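Local coordinates for protein insecticidal Delta-Endotoxin Cry8Ea1 (Bacillus Thuringiensis, PDB 3EB7) that kills the larvae of a soil-dwelling insect pest, probably by binding receptors in the gut and opening pores in its cell membranes, at residues 509-519 against 560-571. Residues are numbered along the deposited sequence; the frame is centred on the assembly and turned at random.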
# COMPACT_ATOMS: atom_id res chain seq x y z
N VAL A 509 -24.45 11.76 -5.65
CA VAL A 509 -25.62 12.43 -5.06
C VAL A 509 -25.21 13.44 -3.99
O VAL A 509 -24.11 13.33 -3.46
CB VAL A 509 -26.64 11.41 -4.44
CG1 VAL A 509 -27.26 10.59 -5.52
CG2 VAL A 509 -26.01 10.55 -3.31
N ASP A 510 -26.06 14.43 -3.70
CA ASP A 510 -25.88 15.32 -2.55
C ASP A 510 -26.47 14.55 -1.34
O ASP A 510 -27.38 13.77 -1.54
CB ASP A 510 -26.61 16.67 -2.67
CG ASP A 510 -26.41 17.39 -4.03
OD1 ASP A 510 -27.42 17.97 -4.56
OD2 ASP A 510 -25.27 17.42 -4.57
N PHE A 511 -25.99 14.80 -0.11
CA PHE A 511 -26.36 14.01 1.06
C PHE A 511 -26.08 14.77 2.35
O PHE A 511 -25.24 15.67 2.40
CB PHE A 511 -25.59 12.65 1.11
CG PHE A 511 -24.09 12.80 1.14
CD1 PHE A 511 -23.39 12.65 2.33
CD2 PHE A 511 -23.37 13.17 -0.02
CE1 PHE A 511 -21.98 12.85 2.35
CE2 PHE A 511 -22.01 13.36 0.00
CZ PHE A 511 -21.31 13.20 1.20
N ASP A 512 -26.80 14.38 3.39
CA ASP A 512 -26.56 14.82 4.74
C ASP A 512 -25.46 13.94 5.42
O ASP A 512 -25.49 12.73 5.35
CB ASP A 512 -27.89 14.72 5.52
CG ASP A 512 -28.87 15.86 5.20
OD1 ASP A 512 -28.52 16.81 4.45
OD2 ASP A 512 -30.01 15.84 5.75
N LEU A 513 -24.48 14.57 6.07
CA LEU A 513 -23.44 13.83 6.76
C LEU A 513 -23.32 14.35 8.18
O LEU A 513 -23.28 15.53 8.39
CB LEU A 513 -22.08 13.95 6.04
CG LEU A 513 -20.92 13.10 6.62
CD1 LEU A 513 -19.93 12.71 5.53
CD2 LEU A 513 -20.20 13.79 7.81
N ASP A 514 -23.27 13.45 9.15
CA ASP A 514 -22.75 13.87 10.43
C ASP A 514 -21.72 12.93 11.07
O ASP A 514 -21.62 11.74 10.74
CB ASP A 514 -23.86 14.17 11.39
CG ASP A 514 -24.88 13.14 11.37
OD1 ASP A 514 -24.50 11.97 11.63
OD2 ASP A 514 -26.06 13.48 11.08
N VAL A 515 -20.97 13.55 11.96
CA VAL A 515 -19.90 12.94 12.72
C VAL A 515 -20.41 12.76 14.14
O VAL A 515 -20.79 13.73 14.79
CB VAL A 515 -18.69 13.89 12.73
CG1 VAL A 515 -17.49 13.25 13.42
CG2 VAL A 515 -18.36 14.30 11.29
N VAL A 516 -20.46 11.51 14.59
CA VAL A 516 -20.87 11.18 15.94
C VAL A 516 -19.59 10.83 16.76
O VAL A 516 -18.81 9.90 16.44
CB VAL A 516 -21.92 10.02 15.90
CG1 VAL A 516 -22.41 9.63 17.27
CG2 VAL A 516 -23.11 10.38 14.97
N ARG A 517 -19.37 11.61 17.79
CA ARG A 517 -18.25 11.40 18.69
C ARG A 517 -18.75 10.90 20.05
O ARG A 517 -19.61 11.54 20.70
CB ARG A 517 -17.42 12.68 18.87
CG ARG A 517 -16.15 12.44 19.68
CD ARG A 517 -16.36 12.59 21.18
NE ARG A 517 -16.38 14.01 21.57
CZ ARG A 517 -17.48 14.69 21.91
NH1 ARG A 517 -18.69 14.12 21.91
NH2 ARG A 517 -17.37 15.96 22.26
N GLY A 518 -18.18 9.77 20.47
CA GLY A 518 -18.56 9.14 21.72
C GLY A 518 -20.05 8.85 21.87
O GLY A 518 -20.52 8.70 23.00
N GLY A 519 -20.79 8.77 20.77
CA GLY A 519 -22.25 8.58 20.82
C GLY A 519 -23.10 9.82 20.54
O GLY A 519 -24.30 9.72 20.26
N ASP A 560 -11.84 6.78 22.80
CA ASP A 560 -13.08 7.38 22.29
C ASP A 560 -13.49 6.74 20.96
O ASP A 560 -12.77 5.89 20.40
CB ASP A 560 -12.94 8.92 22.19
CG ASP A 560 -14.22 9.68 22.66
OD1 ASP A 560 -15.35 9.17 22.57
OD2 ASP A 560 -14.09 10.81 23.10
N THR A 561 -14.67 7.09 20.47
CA THR A 561 -15.15 6.52 19.23
C THR A 561 -15.52 7.63 18.28
O THR A 561 -15.77 8.73 18.71
CB THR A 561 -16.37 5.64 19.41
OG1 THR A 561 -17.36 6.40 20.08
CG2 THR A 561 -16.05 4.43 20.25
N LEU A 562 -15.52 7.30 16.99
CA LEU A 562 -16.00 8.19 15.94
C LEU A 562 -16.88 7.37 15.01
O LEU A 562 -16.69 6.18 14.84
CB LEU A 562 -14.81 8.76 15.20
CG LEU A 562 -14.63 10.28 15.01
CD1 LEU A 562 -15.11 11.16 16.19
CD2 LEU A 562 -13.14 10.56 14.71
N LYS A 563 -17.86 8.02 14.40
CA LYS A 563 -18.77 7.29 13.52
C LYS A 563 -19.35 8.30 12.54
O LYS A 563 -19.71 9.39 12.95
CB LYS A 563 -19.87 6.57 14.33
CG LYS A 563 -20.91 5.82 13.48
CD LYS A 563 -21.98 5.24 14.34
CE LYS A 563 -23.30 5.78 13.90
NZ LYS A 563 -24.37 5.90 14.94
N ILE A 564 -19.40 7.93 11.27
CA ILE A 564 -19.88 8.83 10.25
C ILE A 564 -21.22 8.30 9.78
O ILE A 564 -21.37 7.10 9.52
CB ILE A 564 -18.89 8.96 9.04
CG1 ILE A 564 -17.48 9.44 9.47
CG2 ILE A 564 -19.45 9.89 7.95
CD1 ILE A 564 -17.44 10.65 10.38
N SER A 565 -22.20 9.20 9.71
CA SER A 565 -23.55 8.84 9.25
C SER A 565 -23.91 9.63 8.00
O SER A 565 -23.67 10.85 7.95
CB SER A 565 -24.56 9.13 10.36
OG SER A 565 -24.33 8.26 11.46
N VAL A 566 -24.46 8.93 7.00
CA VAL A 566 -24.97 9.58 5.79
C VAL A 566 -26.49 9.28 5.56
O VAL A 566 -26.99 8.17 5.87
CB VAL A 566 -24.11 9.33 4.49
CG1 VAL A 566 -22.64 9.77 4.70
CG2 VAL A 566 -24.22 7.89 3.98
N ARG A 567 -27.18 10.27 5.00
CA ARG A 567 -28.62 10.40 5.07
C ARG A 567 -29.13 11.32 3.94
O ARG A 567 -28.36 12.10 3.37
CB ARG A 567 -28.90 11.06 6.42
CG ARG A 567 -30.26 10.92 6.96
CD ARG A 567 -30.30 11.53 8.33
NE ARG A 567 -29.45 10.78 9.24
CZ ARG A 567 -29.02 11.21 10.43
NH1 ARG A 567 -29.36 12.42 10.89
NH2 ARG A 567 -28.23 10.42 11.16
N ASN A 568 -30.43 11.22 3.64
CA ASN A 568 -31.15 12.21 2.82
C ASN A 568 -30.50 12.43 1.47
O ASN A 568 -30.06 13.54 1.14
CB ASN A 568 -31.28 13.54 3.62
CG ASN A 568 -32.38 14.47 3.07
OD1 ASN A 568 -33.29 14.03 2.34
ND2 ASN A 568 -32.30 15.76 3.42
N PHE A 569 -30.39 11.36 0.70
CA PHE A 569 -29.76 11.38 -0.60
C PHE A 569 -30.63 12.20 -1.57
O PHE A 569 -31.84 11.98 -1.63
CB PHE A 569 -29.63 9.94 -1.14
CG PHE A 569 -28.51 9.12 -0.51
CD1 PHE A 569 -27.99 8.00 -1.19
CD2 PHE A 569 -27.96 9.43 0.74
CE1 PHE A 569 -26.98 7.21 -0.61
CE2 PHE A 569 -26.97 8.65 1.31
CZ PHE A 569 -26.49 7.54 0.65
N SER A 570 -30.02 13.09 -2.36
CA SER A 570 -30.75 13.86 -3.39
C SER A 570 -31.40 13.01 -4.51
O SER A 570 -32.17 13.53 -5.32
CB SER A 570 -29.81 14.87 -4.02
OG SER A 570 -28.83 14.22 -4.81
N SER A 571 -31.10 11.72 -4.58
CA SER A 571 -31.68 10.87 -5.59
C SER A 571 -31.57 9.45 -5.08
O SER A 571 -30.62 9.13 -4.34
CB SER A 571 -30.90 11.02 -6.89
OG SER A 571 -31.40 10.19 -7.92
O HOH W 1 -26.54 12.12 9.00
O HOH W 2 -19.28 7.43 18.38
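Leu513 lies obliquely across CG2 of Ile564 on the inner face of the antiparallel strand pair 511-517 and 560-567, its CD1 3.7 Å from Ile564 CG2. With CG1 beside the backbone N (chi1 -58°), Ile564 faces both Leu513 and Val515, its CD1 running alongside the valine and meeting Val515 CG2 at 3.9 Å. Val566 CG1 touches both Leu513 and the Phe511 ring, 3.8 Å from Phe511 CD1, and beyond it the Phe569 ring lies across Val509 CG2 and Phe511 CB. Ile580 and Ile583 of strand 578-588 cover Ile564. Asp512 with Arg567, Asp514 with Ser565 and Val516 with Lys563 are the hydrogen-bonded pairs. On their face, the Arg567 chain bends at chi3 (-65°), setting NH1 3.5 Å from Asp514 OD2 in a salt bridge of charges alone, the oxygen standing well out of the guanidinium plane. Asn568 ND2 donates to Asp512 OD2 (3.3 Å) from above the carboxylate plane, while Asp512 OD1 forms a salt bridge with Arg526. Past the strand ends, Asp510 N donates a hydrogen bond to Ser570 OG (3.0 Å), and Ser570 N returns one to Asp510 O. Mostly apolar inside, the pair belongs to one sheet of the C-terminal beta-sandwich, domain III of three-domain Cry toxins.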